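Local atomic coordinates of NAD_Gly3P_dh, NAD-dependent glycerol-3-phosphate dehydrogenase (Streptosporangium roseum, PDB entry 5OCM), a protein that reduces imines to amines with NADPH and is probably an oxidoreductase related to the beta-hydroxyacid dehydrogenases. Residues Asp25-Thr30 / Leu149-Ala154. Residues are numbered along the deposited sequence; the frame is centred on the assembly and turned at random.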
# COMPACT_ATOMS: atom_id res chain seq x y z
N ASP A 25 14.40 13.91 -24.47
CA ASP A 25 13.39 14.74 -25.10
C ASP A 25 13.93 15.90 -25.91
O ASP A 25 13.17 16.76 -26.32
CB ASP A 25 12.38 15.23 -24.09
CG ASP A 25 11.29 14.16 -23.80
OD1 ASP A 25 11.35 12.99 -24.33
OD2 ASP A 25 10.39 14.54 -23.04
N GLY A 26 15.23 15.90 -26.14
CA GLY A 26 15.83 16.82 -27.11
C GLY A 26 16.26 18.11 -26.49
O GLY A 26 16.64 19.00 -27.20
N HIS A 27 16.18 18.27 -25.17
CA HIS A 27 16.59 19.55 -24.55
C HIS A 27 18.12 19.64 -24.45
O HIS A 27 18.78 18.69 -24.03
CB HIS A 27 16.00 19.71 -23.16
CG HIS A 27 14.51 19.67 -23.15
ND1 HIS A 27 13.74 20.71 -23.62
CD2 HIS A 27 13.65 18.71 -22.73
CE1 HIS A 27 12.46 20.37 -23.51
NE2 HIS A 27 12.38 19.16 -22.98
N ALA A 28 18.68 20.78 -24.82
CA ALA A 28 20.08 21.04 -24.55
C ALA A 28 20.29 21.13 -23.04
O ALA A 28 19.63 21.95 -22.39
CB ALA A 28 20.55 22.31 -25.24
N THR A 29 21.18 20.31 -22.53
CA THR A 29 21.30 20.09 -21.10
C THR A 29 22.74 20.27 -20.63
O THR A 29 23.66 19.61 -21.13
CB THR A 29 20.78 18.68 -20.72
OG1 THR A 29 19.46 18.53 -21.20
CG2 THR A 29 20.79 18.50 -19.26
N THR A 30 22.93 21.14 -19.65
CA THR A 30 24.19 21.29 -18.94
C THR A 30 24.09 20.61 -17.57
O THR A 30 23.05 20.70 -16.88
CB THR A 30 24.56 22.77 -18.75
OG1 THR A 30 24.76 23.36 -20.05
CG2 THR A 30 25.80 22.95 -17.92
N LEU A 149 9.36 20.68 -18.03
CA LEU A 149 9.26 19.82 -16.84
C LEU A 149 8.60 18.48 -17.18
O LEU A 149 8.97 17.45 -16.60
CB LEU A 149 8.50 20.50 -15.71
CG LEU A 149 9.33 21.69 -15.15
CD1 LEU A 149 8.47 22.57 -14.24
CD2 LEU A 149 10.65 21.29 -14.49
N ARG A 150 7.65 18.50 -18.11
CA ARG A 150 6.98 17.25 -18.52
C ARG A 150 7.90 16.20 -19.11
O ARG A 150 7.53 15.01 -19.16
CB ARG A 150 5.78 17.51 -19.47
CG ARG A 150 4.54 18.01 -18.72
CD ARG A 150 3.33 18.41 -19.59
NE ARG A 150 2.93 17.20 -20.32
CZ ARG A 150 2.21 16.17 -19.81
NH1 ARG A 150 1.70 16.20 -18.57
NH2 ARG A 150 1.99 15.10 -20.58
N SER A 151 9.12 16.56 -19.52
CA SER A 151 10.10 15.56 -19.92
C SER A 151 10.40 14.54 -18.84
O SER A 151 10.81 13.42 -19.14
CB SER A 151 11.42 16.22 -20.34
OG SER A 151 11.19 16.97 -21.52
N LEU A 152 10.24 14.95 -17.59
CA LEU A 152 10.52 14.07 -16.44
C LEU A 152 9.39 13.08 -16.19
O LEU A 152 9.60 12.04 -15.57
CB LEU A 152 10.78 14.87 -15.20
CG LEU A 152 11.87 15.93 -15.31
CD1 LEU A 152 12.01 16.70 -14.02
CD2 LEU A 152 13.21 15.30 -15.73
N GLY A 153 8.21 13.37 -16.70
CA GLY A 153 7.04 12.52 -16.50
C GLY A 153 5.73 13.14 -16.87
O GLY A 153 5.48 14.31 -16.57
N ALA A 154 4.87 12.34 -17.48
CA ALA A 154 3.54 12.84 -17.84
C ALA A 154 2.67 13.10 -16.63
O ALA A 154 1.72 13.82 -16.74
CB ALA A 154 2.81 11.88 -18.80
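With OG of Ser151 and the imidazole of His27 each turned anti to their own carbonyl carbon and beside the backbone N (chi1 -59° for the histidine), hydroxyl and ring edge come within bonding distance. NE2 of His27 donates its N-H to OG of Ser151 across 2.9 Å. The oxygen lies at the ring edge, only 9° out of its plane, but leans toward CD2 of His27, 3.2 Å from OG of Ser151, so the bond is bent. The same OG donates to OD2 of Asp25, 3.0 Å away, meeting that oxygen on the anti side and 16° out of the carboxylate plane. Serine suits this place, because one small hydroxyl can accept from the histidine and donate to the aspartate at once; histidine offers a ring N-H at its edge, and aspartate a carboxylate oxygen as acceptor. OD2 of Asp25 also comes 3.3 Å from CA of Ser151.

Asp25 and His27 flank Gly26, the C-prime residue of the Schellman motif that ends helix 13-24, in which His27 N bonds to Phe22 O and Gly26 N to Leu23 O. At the positive phi of Gly26 a side chain would collide with the carbonyl oxygen of Asp25, so glycine suits the place. From here the chain enters strand 29-32 of the Rossmann-type NADP-binding domain, while Ser151 belongs to the 3-10 turn that carries helix 139-149 toward the edge strand 155-160. Phe22 lies against Ser151 and Leu152, adding an apolar contact next to the polar one. An alanine replacing His27 would probably leave the Ser151 hydroxyl without its imidazole donor and freer to turn away from Asp25. Just beyond, OG1 of Thr29 bonds back to O of His27 at 2.9 Å, approaching from above the carbonyl plane.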